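Local coordinates for protein enoyl-CoA hydratase/carnithine racemase (Magnetospirillum magneticum, PDB 4NEK) that probably works as a delta(3)-delta(2)-enoyl-CoA isomerase of the crotonase-like family, moving the double bond of unsaturated acyl-CoA thioesters, at residues D47-L52 with K192-P197; L6-V9 with Q14-R17; A86-R91 with L110-L115; V16-P21 with T58-G63; M208-P211 with D217-T220. All coordinates share one frame; numbering follows the deposited sequence.

Contact 1: D47-L52 with K192-P197; sequences DVNVFL and KLAAKP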
# COMPACT_ATOMS: atom_id res chain seq x y z
N ASP C 47 12.17 -33.51 21.46
CA ASP C 47 12.08 -33.73 20.01
C ASP C 47 11.32 -32.64 19.29
O ASP C 47 11.21 -32.67 18.07
CB ASP C 47 11.35 -35.04 19.72
CG ASP C 47 12.10 -36.25 20.26
OD1 ASP C 47 13.31 -36.34 20.01
OD2 ASP C 47 11.48 -37.10 20.92
N VAL C 48 10.75 -31.72 20.04
CA VAL C 48 9.98 -30.62 19.47
C VAL C 48 10.74 -29.29 19.48
O VAL C 48 11.19 -28.84 20.53
CB VAL C 48 8.72 -30.43 20.27
CG1 VAL C 48 8.00 -29.18 19.80
CG2 VAL C 48 7.85 -31.64 20.10
N ASN C 49 10.86 -28.69 18.31
CA ASN C 49 11.47 -27.40 18.18
C ASN C 49 10.49 -26.28 17.92
O ASN C 49 10.78 -25.14 18.29
CB ASN C 49 12.45 -27.41 17.02
CG ASN C 49 13.68 -28.24 17.32
OD1 ASN C 49 13.87 -28.76 18.41
ND2 ASN C 49 14.56 -28.29 16.36
N VAL C 50 9.35 -26.59 17.31
CA VAL C 50 8.42 -25.59 16.87
C VAL C 50 7.01 -26.15 16.96
O VAL C 50 6.82 -27.33 16.70
CB VAL C 50 8.71 -25.25 15.40
CG1 VAL C 50 7.73 -24.25 14.84
CG2 VAL C 50 10.10 -24.69 15.28
N PHE C 51 6.03 -25.29 17.23
CA PHE C 51 4.61 -25.63 17.12
C PHE C 51 3.99 -25.12 15.85
O PHE C 51 4.31 -24.03 15.39
CB PHE C 51 3.82 -24.99 18.24
CG PHE C 51 4.16 -25.51 19.61
CD1 PHE C 51 3.51 -26.60 20.11
CD2 PHE C 51 5.09 -24.86 20.41
CE1 PHE C 51 3.81 -27.08 21.38
CE2 PHE C 51 5.38 -25.32 21.67
CZ PHE C 51 4.77 -26.44 22.16
N LEU C 52 3.06 -25.88 15.33
CA LEU C 52 2.24 -25.43 14.23
C LEU C 52 0.76 -25.64 14.55
O LEU C 52 0.32 -26.75 14.71
CB LEU C 52 2.60 -26.21 12.99
CG LEU C 52 1.65 -26.03 11.80
CD1 LEU C 52 1.66 -24.58 11.37
CD2 LEU C 52 2.10 -26.87 10.64
N LYS C 192 11.56 -24.61 8.54
CA LYS C 192 12.67 -23.73 8.41
C LYS C 192 13.07 -23.23 9.81
O LYS C 192 14.25 -23.14 10.12
CB LYS C 192 12.31 -22.61 7.46
CG LYS C 192 13.50 -21.80 7.10
CD LYS C 192 13.22 -20.78 6.00
CE LYS C 192 14.45 -19.89 5.82
NZ LYS C 192 14.45 -19.15 4.52
N LEU C 193 12.11 -22.91 10.66
CA LEU C 193 12.43 -22.56 12.03
C LEU C 193 13.04 -23.75 12.78
O LEU C 193 13.95 -23.58 13.60
CB LEU C 193 11.19 -22.11 12.78
CG LEU C 193 10.68 -20.73 12.40
CD1 LEU C 193 9.32 -20.50 13.01
CD2 LEU C 193 11.63 -19.66 12.87
N ALA C 194 12.53 -24.94 12.51
CA ALA C 194 12.98 -26.11 13.25
C ALA C 194 14.41 -26.45 12.88
O ALA C 194 15.10 -27.07 13.67
CB ALA C 194 12.07 -27.30 12.99
N ALA C 195 14.86 -26.02 11.69
CA ALA C 195 16.24 -26.29 11.28
C ALA C 195 17.21 -25.27 11.84
O ALA C 195 18.39 -25.46 11.72
CB ALA C 195 16.36 -26.30 9.79
N LYS C 196 16.75 -24.21 12.49
CA LYS C 196 17.66 -23.31 13.17
C LYS C 196 18.14 -23.99 14.46
O LYS C 196 17.49 -24.92 14.93
CB LYS C 196 16.94 -22.04 13.58
CG LYS C 196 16.24 -21.33 12.48
CD LYS C 196 17.12 -21.14 11.28
CE LYS C 196 16.55 -20.00 10.45
NZ LYS C 196 17.02 -20.11 9.08
N PRO C 197 19.23 -23.48 15.05
CA PRO C 197 19.66 -23.97 16.37
C PRO C 197 18.71 -23.57 17.50
O PRO C 197 18.61 -22.39 17.84
CB PRO C 197 21.04 -23.31 16.57
CG PRO C 197 21.03 -22.11 15.68
CD PRO C 197 20.16 -22.47 14.52
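N49 and V50, where the chain enters strand 50-54, face L193 and A194 near the C-terminal end of helix 179-194. One polar bond crosses the gap: N49 ND2 donates to A194 O at 3.0 Å, with an N-H...O angle of 149°. The amide nitrogen arrives in the carbonyl plane and uses a lone pair of A194 O, while that oxygen lies almost in the plane of the N49 amide, so both flat groups are well oriented for the bond. The side chain gets there with CG beside the backbone N and opposite the carbonyl carbon (chi1 -71°). A side-chain amide thus satisfies a main-chain oxygen near the end of the helix, while the next turn is closed by K196 N bonding to L193 O at 3.1 Å.

The rest is apolar and narrow. The CG2 branch of V50 does the touching, 3.8 Å from L193 CB and 4.0 Å from A194 CB, and it also rests against the backbone, with V50 CG2 3.7 Å from A194 N. The V50 and L193 side chains run at about a right angle to each other. Alongside the hydrogen bond, N49 CB and A194 CB meet at 4.0 Å.

K192 of the same helix forms salt bridges to E160 of the second subunit and to E180 and D181 of the third. The contact pins the helix against the central sheet: V50 pairs through its backbone with Q14 of strand 13-18, and L193 goes on to pack on V95 of strand 94-98 and on L201 of helix 198-208.

Contact 2: L6-V9 with Q14-R17; sequences LSHV and QVVR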
# COMPACT_ATOMS: atom_id res chain seq x y z
N LEU C 6 -6.24 -32.63 17.77
CA LEU C 6 -5.30 -33.65 17.30
C LEU C 6 -3.93 -33.09 17.43
O LEU C 6 -3.70 -31.95 17.09
CB LEU C 6 -5.54 -33.99 15.84
CG LEU C 6 -6.97 -34.43 15.54
CD1 LEU C 6 -7.26 -34.55 14.04
CD2 LEU C 6 -7.26 -35.77 16.22
N SER C 7 -3.00 -33.89 17.89
CA SER C 7 -1.66 -33.44 18.05
C SER C 7 -0.70 -34.55 17.67
O SER C 7 -0.92 -35.68 18.01
CB SER C 7 -1.44 -33.06 19.48
OG SER C 7 -0.19 -32.45 19.60
N HIS C 8 0.38 -34.21 16.99
CA HIS C 8 1.40 -35.19 16.69
C HIS C 8 2.67 -34.47 16.28
O HIS C 8 2.62 -33.31 15.93
CB HIS C 8 0.93 -36.12 15.59
CG HIS C 8 0.87 -35.47 14.25
ND1 HIS C 8 1.93 -35.50 13.37
CD2 HIS C 8 -0.10 -34.75 13.64
CE1 HIS C 8 1.60 -34.86 12.26
NE2 HIS C 8 0.37 -34.41 12.39
N VAL C 9 3.81 -35.16 16.33
CA VAL C 9 5.10 -34.55 16.03
C VAL C 9 5.70 -35.10 14.75
O VAL C 9 5.70 -36.27 14.56
CB VAL C 9 6.09 -34.86 17.16
CG1 VAL C 9 7.42 -34.22 16.85
CG2 VAL C 9 5.55 -34.35 18.48
N GLN C 14 5.63 -29.83 16.27
CA GLN C 14 4.42 -30.36 16.88
C GLN C 14 3.18 -29.72 16.29
O GLN C 14 2.94 -28.55 16.48
CB GLN C 14 4.38 -30.14 18.35
CG GLN C 14 3.18 -30.87 18.91
CD GLN C 14 3.25 -31.08 20.40
OE1 GLN C 14 4.30 -31.39 20.95
NE2 GLN C 14 2.13 -30.88 21.08
N VAL C 15 2.41 -30.52 15.56
CA VAL C 15 1.24 -30.06 14.90
C VAL C 15 0.08 -30.21 15.85
O VAL C 15 -0.08 -31.26 16.48
CB VAL C 15 0.96 -30.93 13.70
CG1 VAL C 15 -0.31 -30.46 13.00
CG2 VAL C 15 2.12 -30.86 12.73
N VAL C 16 -0.68 -29.15 16.01
CA VAL C 16 -1.80 -29.09 16.95
C VAL C 16 -2.99 -28.58 16.16
O VAL C 16 -2.97 -27.46 15.70
CB VAL C 16 -1.48 -28.11 18.08
CG1 VAL C 16 -2.64 -28.01 19.02
CG2 VAL C 16 -0.23 -28.55 18.84
N ARG C 17 -3.97 -29.43 15.95
CA ARG C 17 -5.05 -29.12 15.05
C ARG C 17 -6.39 -29.12 15.78
O ARG C 17 -6.71 -30.07 16.48
CB ARG C 17 -5.12 -30.13 13.92
CG ARG C 17 -6.22 -29.75 12.95
CD ARG C 17 -6.49 -30.82 11.92
NE ARG C 17 -5.39 -31.09 11.02
CZ ARG C 17 -5.09 -30.38 9.92
NH1 ARG C 17 -5.83 -29.34 9.53
NH2 ARG C 17 -4.05 -30.70 9.20
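The imidazole of H8 has V15 over one face: V15 CB sits 4.1 Å from the ring centroid, 27° off the normal, a CH-pi contact. The two side chains run alongside each other from neighbouring strands. With chi1 at 72°, H8 CG stands between the backbone N and the carbonyl carbon, which folds the ring back over its cross-strand neighbour. The flat guanidinium of R17, beside L6 on this same face of the sheet, is turned to partners elsewhere: its NH1 binds G55 O and forms a salt bridge with E183.

On the other face, S7 and V9 stand opposite V16 and Q14. S7 OG makes a weak hydrogen bond to V15 O at 3.3 Å, and V9 CG2 brushes Q14 OE1 at 4.1 Å. The amide nitrogen of Q14 reaches A38 O of helix 29-44 in a weak hydrogen bond.

Between the faces runs the antiparallel backbone. L6 and R17 form a hydrogen-bonded pair, with L6 N to R17 O at 2.9 Å and R17 N to L6 O at 2.8 Å, both nearly straight at 169°. H8 and V15 repeat the pattern through H8 N to V15 O at 3.0 Å and V15 N to H8 O at 2.8 Å. S7 with V16 and V9 with Q14 are the non-hydrogen-bonded pairs between. This is the beta hairpin 5-10/13-18 at the edge of the mixed sheet of the crotonase-like fold; strand 13-18 goes on to pair with strand 50-54.

Contact 3: A86-R91 with L110-L115; sequences AVAGAR and LPHCDL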
# COMPACT_ATOMS: atom_id res chain seq x y z
N ALA C 86 -0.51 -20.37 28.29
CA ALA C 86 0.40 -21.34 27.72
C ALA C 86 1.01 -20.87 26.41
O ALA C 86 2.19 -21.08 26.17
CB ALA C 86 -0.30 -22.68 27.50
N VAL C 87 0.21 -20.25 25.55
CA VAL C 87 0.73 -19.78 24.27
C VAL C 87 1.52 -18.50 24.43
O VAL C 87 2.60 -18.36 23.87
CB VAL C 87 -0.39 -19.54 23.27
CG1 VAL C 87 0.19 -19.02 21.97
CG2 VAL C 87 -1.13 -20.83 23.02
N ALA C 88 0.99 -17.56 25.19
CA ALA C 88 1.69 -16.31 25.43
C ALA C 88 3.06 -16.55 26.04
O ALA C 88 3.99 -15.86 25.71
CB ALA C 88 0.88 -15.42 26.33
N GLY C 89 3.17 -17.54 26.93
CA GLY C 89 4.44 -17.85 27.58
C GLY C 89 5.30 -18.91 26.89
O GLY C 89 6.38 -19.26 27.38
N ALA C 90 4.86 -19.44 25.75
CA ALA C 90 5.63 -20.51 25.10
C ALA C 90 7.00 -20.03 24.68
O ALA C 90 7.13 -19.02 23.99
CB ALA C 90 4.90 -21.05 23.90
N ARG C 91 8.02 -20.77 25.09
CA ARG C 91 9.41 -20.42 24.78
C ARG C 91 9.76 -20.78 23.34
O ARG C 91 10.54 -20.11 22.68
CB ARG C 91 10.35 -21.09 25.77
CG ARG C 91 10.13 -20.65 27.23
CD ARG C 91 10.92 -19.39 27.64
NE ARG C 91 12.37 -19.40 27.33
CZ ARG C 91 13.30 -18.56 27.82
NH1 ARG C 91 14.56 -18.70 27.42
NH2 ARG C 91 13.01 -17.60 28.70
N LEU C 110 -3.51 -14.59 17.77
CA LEU C 110 -2.50 -14.50 16.73
C LEU C 110 -1.33 -13.61 17.09
O LEU C 110 -0.20 -13.83 16.61
CB LEU C 110 -3.14 -14.03 15.44
CG LEU C 110 -4.24 -14.98 14.96
CD1 LEU C 110 -4.87 -14.44 13.68
CD2 LEU C 110 -3.74 -16.38 14.73
N PRO C 111 -1.57 -12.58 17.90
CA PRO C 111 -0.40 -11.73 18.27
C PRO C 111 0.65 -12.46 19.12
O PRO C 111 1.77 -12.01 19.20
CB PRO C 111 -1.01 -10.62 19.06
CG PRO C 111 -2.41 -10.50 18.51
CD PRO C 111 -2.82 -11.90 18.17
N HIS C 112 0.29 -13.60 19.69
CA HIS C 112 1.25 -14.41 20.40
C HIS C 112 1.95 -15.42 19.49
O HIS C 112 2.84 -16.10 19.95
CB HIS C 112 0.55 -15.14 21.53
CG HIS C 112 -0.22 -14.22 22.41
ND1 HIS C 112 0.39 -13.32 23.25
CD2 HIS C 112 -1.55 -14.01 22.53
CE1 HIS C 112 -0.53 -12.59 23.85
NE2 HIS C 112 -1.72 -13.00 23.44
N CYS C 113 1.56 -15.52 18.23
CA CYS C 113 2.27 -16.36 17.32
C CYS C 113 3.48 -15.64 16.74
O CYS C 113 3.53 -14.42 16.71
CB CYS C 113 1.33 -16.86 16.25
SG CYS C 113 0.00 -17.86 16.98
N ASP C 114 4.47 -16.42 16.29
CA ASP C 114 5.68 -15.88 15.73
C ASP C 114 5.51 -15.70 14.25
O ASP C 114 6.00 -14.71 13.70
CB ASP C 114 6.81 -16.78 16.05
CG ASP C 114 7.01 -16.90 17.57
OD1 ASP C 114 7.45 -15.91 18.20
OD2 ASP C 114 6.70 -17.98 18.13
N LEU C 115 4.80 -16.61 13.61
CA LEU C 115 4.42 -16.45 12.21
C LEU C 115 3.02 -16.91 11.99
O LEU C 115 2.61 -17.91 12.54
CB LEU C 115 5.31 -17.32 11.31
CG LEU C 115 6.80 -17.07 11.32
CD1 LEU C 115 7.52 -18.16 10.55
CD2 LEU C 115 7.16 -15.72 10.74
O HOH W 1 3.08 -13.42 23.83
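V87 and A88, in the last turn of helix 79-88, meet a single residue of 110-115, H112. C113 N bonds to L110 O at 2.9 Å, closing the 3-10 turn, and the CB of H112 points toward the helix. H112 CB lies 3.9 Å from V87 CG1, the two side chains crossing at about a right angle.

Beyond CB, the methyl of A88 covers one face of the imidazole. A88 CB is 4.1 Å from the centroid of the H112 ring, 27° off the normal, a CH-pi contact; its nearest ring atom is H112 ND1 at 3.8 Å. At the ring edge, in the plane, water 1 meets H112 ND1 at 2.8 Å; the same water donates to A88 O at 3.2 Å, which ties the ring edge to the end of the helix. A88 O also accepts K209 NZ. The other ring nitrogen, NE2, bonds to A137 O. Further on, D114 turns to other partners, K205, the backbone N of V94 and, from the second subunit, H149.

Both ring nitrogens of H112 therefore have polar partners although the residue is buried, and with a methyl on one face its rotation about CB-CG is probably well fixed. As A137 O can only accept, NE2 probably carries a proton. The direct contact is apolar; the polar link between the segments runs through one water.

Contact 4: V16-P21 with T58-G63; sequences VRMNRP and TDFSAG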
# COMPACT_ATOMS: atom_id res chain seq x y z
N VAL C 16 -0.68 -29.15 16.01
CA VAL C 16 -1.80 -29.09 16.95
C VAL C 16 -2.99 -28.58 16.16
O VAL C 16 -2.97 -27.46 15.70
CB VAL C 16 -1.48 -28.11 18.08
CG1 VAL C 16 -2.64 -28.01 19.02
CG2 VAL C 16 -0.23 -28.55 18.84
N ARG C 17 -3.97 -29.43 15.95
CA ARG C 17 -5.05 -29.12 15.05
C ARG C 17 -6.39 -29.12 15.78
O ARG C 17 -6.71 -30.07 16.48
CB ARG C 17 -5.12 -30.13 13.92
CG ARG C 17 -6.22 -29.75 12.95
CD ARG C 17 -6.49 -30.82 11.92
NE ARG C 17 -5.39 -31.09 11.02
CZ ARG C 17 -5.09 -30.38 9.92
NH1 ARG C 17 -5.83 -29.34 9.53
NH2 ARG C 17 -4.05 -30.70 9.20
N MSE C 18 -7.17 -28.05 15.63
CA MSE C 18 -8.51 -28.00 16.19
C MSE C 18 -9.39 -28.73 15.23
O MSE C 18 -9.32 -28.53 14.03
CB MSE C 18 -8.96 -26.59 16.38
CG MSE C 18 -8.07 -25.91 17.42
SE MSE C 18 -8.48 -23.96 17.53
CE MSE C 18 -7.49 -23.34 15.92
N ASN C 19 -10.25 -29.57 15.80
CA ASN C 19 -11.00 -30.52 15.02
C ASN C 19 -12.45 -30.70 15.47
O ASN C 19 -12.85 -31.74 15.91
CB ASN C 19 -10.29 -31.85 15.08
CG ASN C 19 -10.87 -32.88 14.12
OD1 ASN C 19 -11.24 -32.55 13.00
ND2 ASN C 19 -10.95 -34.10 14.55
N ARG C 20 -13.22 -29.63 15.35
CA ARG C 20 -14.64 -29.62 15.56
C ARG C 20 -15.25 -28.94 14.34
O ARG C 20 -15.89 -27.90 14.44
CB ARG C 20 -14.94 -28.88 16.86
CG ARG C 20 -16.36 -29.01 17.33
CD ARG C 20 -16.56 -28.21 18.61
NE ARG C 20 -17.91 -28.38 19.14
CZ ARG C 20 -18.63 -27.43 19.76
NH1 ARG C 20 -18.17 -26.20 19.95
NH2 ARG C 20 -19.84 -27.71 20.17
N PRO C 21 -15.01 -29.50 13.18
CA PRO C 21 -15.29 -28.74 11.96
C PRO C 21 -16.74 -28.42 11.78
O PRO C 21 -17.06 -27.41 11.15
CB PRO C 21 -14.81 -29.67 10.84
CG PRO C 21 -14.72 -31.01 11.46
CD PRO C 21 -14.37 -30.79 12.90
N THR C 58 -11.82 -25.75 6.56
CA THR C 58 -12.54 -24.53 6.18
C THR C 58 -12.48 -23.39 7.18
O THR C 58 -12.88 -22.30 6.84
CB THR C 58 -14.03 -24.79 5.96
OG1 THR C 58 -14.58 -25.28 7.19
CG2 THR C 58 -14.23 -25.82 4.87
N ASP C 59 -12.03 -23.63 8.41
CA ASP C 59 -12.06 -22.61 9.43
C ASP C 59 -10.97 -22.77 10.44
O ASP C 59 -10.49 -23.85 10.68
CB ASP C 59 -13.37 -22.64 10.19
CG ASP C 59 -14.56 -22.29 9.32
OD1 ASP C 59 -14.81 -21.07 9.09
OD2 ASP C 59 -15.28 -23.24 8.89
N PHE C 60 -10.54 -21.67 11.02
CA PHE C 60 -9.56 -21.71 12.06
C PHE C 60 -10.30 -21.87 13.39
O PHE C 60 -10.17 -22.89 14.05
CB PHE C 60 -8.69 -20.44 12.03
CG PHE C 60 -7.55 -20.45 13.01
CD1 PHE C 60 -6.55 -21.35 12.90
CD2 PHE C 60 -7.50 -19.52 14.06
CE1 PHE C 60 -5.50 -21.36 13.80
CE2 PHE C 60 -6.46 -19.52 14.96
CZ PHE C 60 -5.46 -20.45 14.84
N SER C 61 -11.05 -20.85 13.78
CA SER C 61 -11.92 -20.95 14.93
C SER C 61 -12.90 -19.85 14.94
O SER C 61 -12.54 -18.67 14.85
CB SER C 61 -11.13 -20.88 16.23
OG SER C 61 -12.03 -20.88 17.31
N ALA C 62 -14.14 -20.22 15.15
CA ALA C 62 -15.20 -19.26 15.33
C ALA C 62 -15.27 -18.70 16.74
O ALA C 62 -16.23 -18.08 17.09
CB ALA C 62 -16.51 -19.90 14.97
N GLY C 63 -14.26 -18.92 17.58
CA GLY C 63 -14.21 -18.35 18.89
C GLY C 63 -14.94 -19.24 19.83
O GLY C 63 -15.16 -20.40 19.55
O HOH W 2 -14.74 -25.87 9.96
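M18 and F60 meet where strand 13-18 ends beside the loop 58-63, which carries the Phe-Ser-Ala-Gly run of the crotonase family. The terminal methyl of M18, a selenomethionine, lies over one face of the F60 ring: CE is 3.6 Å from the centroid, 17° off the normal, and its nearest ring atom is F60 CE1 at 3.5 Å. The selenium stands farther back, so this Met-aromatic contact is carried by the methyl. A bend at the last torsion of M18 (chi3 -79°) turns CE toward the ring, and CE also comes within 3.3 Å of F60 O. That carbonyl accepts N25 ND2 from outside.

The loop also holds itself. S61 OG accepts G63 N at 3.0 Å and 161°, an ST turn, and also bonds to N25 O. T58 OG1 donates to D59 OD2 at 2.7 Å, arriving from above the carboxylate plane. Water 2 gives a second bond to D59 OD2 at 2.9 Å and another to P21 O at 3.0 Å, linking the two segments where their side chains do not meet. The other carboxylate oxygen, D59 OD1, takes the backbone N of A101.

F60 also packs on I53 of strand 50-54. In related enoyl-CoA hydratases and isomerases, a backbone N-H in the loop that follows this strand forms half of the oxyanion hole, so the loop is consistent with the edge of an acyl-CoA site.

Contact 5: M208-P211 with D217-T220; sequences MKTP and DRLT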
# COMPACT_ATOMS: atom_id res chain seq x y z
N MSE C 208 13.01 -10.75 21.87
CA MSE C 208 11.99 -10.04 21.10
C MSE C 208 10.80 -9.74 21.94
O MSE C 208 10.18 -8.72 21.77
CB MSE C 208 11.54 -10.83 19.89
CG MSE C 208 12.61 -10.75 18.81
SE MSE C 208 12.10 -11.92 17.33
CE MSE C 208 10.71 -10.82 16.49
N LYS C 209 10.47 -10.66 22.84
CA LYS C 209 9.25 -10.55 23.62
C LYS C 209 9.48 -9.98 24.99
O LYS C 209 8.58 -9.97 25.82
CB LYS C 209 8.61 -11.91 23.72
CG LYS C 209 8.11 -12.35 22.36
CD LYS C 209 7.36 -13.64 22.38
CE LYS C 209 6.05 -13.50 23.11
NZ LYS C 209 5.20 -14.70 22.88
N THR C 210 10.68 -9.50 25.24
CA THR C 210 10.97 -8.83 26.49
C THR C 210 10.39 -7.43 26.41
O THR C 210 10.57 -6.75 25.40
CB THR C 210 12.47 -8.78 26.73
OG1 THR C 210 12.95 -10.12 26.79
CG2 THR C 210 12.79 -8.04 28.00
N PRO C 211 9.72 -6.99 27.48
CA PRO C 211 9.12 -5.66 27.43
C PRO C 211 10.15 -4.61 27.10
O PRO C 211 11.30 -4.71 27.51
CB PRO C 211 8.59 -5.45 28.85
CG PRO C 211 8.28 -6.82 29.31
CD PRO C 211 9.34 -7.71 28.71
N ASP C 217 19.74 -0.06 28.40
CA ASP C 217 19.47 -1.34 29.09
C ASP C 217 19.32 -2.48 28.13
O ASP C 217 19.83 -3.58 28.37
CB ASP C 217 18.21 -1.28 29.92
CG ASP C 217 18.29 -0.27 31.05
OD1 ASP C 217 19.41 0.17 31.40
OD2 ASP C 217 17.23 0.09 31.63
N ARG C 218 18.65 -2.24 27.00
CA ARG C 218 18.46 -3.31 26.03
C ARG C 218 19.79 -3.71 25.38
O ARG C 218 20.05 -4.90 25.16
CB ARG C 218 17.42 -2.93 24.96
CG ARG C 218 17.23 -3.98 23.86
CD ARG C 218 16.88 -5.34 24.42
NE ARG C 218 15.58 -5.27 25.10
CZ ARG C 218 14.42 -5.72 24.62
NH1 ARG C 218 14.38 -6.35 23.44
NH2 ARG C 218 13.31 -5.58 25.34
N LEU C 219 20.63 -2.73 25.10
CA LEU C 219 21.96 -3.03 24.56
C LEU C 219 22.75 -3.92 25.49
O LEU C 219 23.38 -4.91 25.06
CB LEU C 219 22.76 -1.77 24.32
CG LEU C 219 22.19 -0.92 23.19
CD1 LEU C 219 22.93 0.39 23.08
CD2 LEU C 219 22.27 -1.69 21.89
N THR C 220 22.70 -3.58 26.77
CA THR C 220 23.37 -4.37 27.78
C THR C 220 22.81 -5.79 27.82
O THR C 220 23.55 -6.77 27.87
CB THR C 220 23.23 -3.69 29.15
OG1 THR C 220 23.91 -2.45 29.10
CG2 THR C 220 23.82 -4.51 30.25
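R218 NH2 is shared by two carbonyls of the turn after helix 198-208. It donates to T210 O at 3.0 Å with an N-H...O angle of 148°, and weakly to P211 O at 3.1 Å, where the angle falls to 120°. T210 O lies at the edge of the guanidinium and near its plane, yet the nitrogen stands well above the T210 carbonyl plane, so that bond does not use a lone pair. Two successive carbonyls thus hold one nitrogen.

The side chain of T210 closes in beside the same group: R218 NH2 is 3.6 Å from T210 CB and 3.7 Å from T210 CG2. R218 doubles back to reach the turn, its chain folding at chi2 (55°) and chi3 (64°) so that the guanidinium swings from its helix toward T210.

The remaining nitrogens have partners outside: NE forms a salt bridge with E213, on the loop between the segments, and NH1 bonds to S140 OG of the second subunit. With every nitrogen engaged, the guanidinium is probably held firmly, and the acidic partner and the carbonyls should favour its positive charge.

The second subunit packs nearby, its Q141 against R218 and its A137 against L219. Within the chain, R218 joins the loop after helix 198-208 to the start of helix 215-230, across the link between them, and T210 OG1 ties that loop back to A206 O of the first helix.

Overall arrangement
Contacts 1, 2 and 4 all meet at the central sheet: strand 13-18 serves contacts 2 and 4, sharing V16 and R17, and its neighbour 50-54 serves contact 1 and is joined to it by a probable hydrogen bond, V50 O to Q14 N at 2.8 Å. Contact 2 is backbone pairing at the sheet's rim and contact 1 a mixed helix-to-strand seam; both are partly buried. Contacts 3 and 4 are buried and rest on methyls over ring faces, each with a water bridge; contact 3 lies nearest the chain's centre. Contact 5, about 35 Å from contact 4 between centres, rests on an arginine held by loop carbonyls. Contacts 1, 3 and 5 also touch the second subunit.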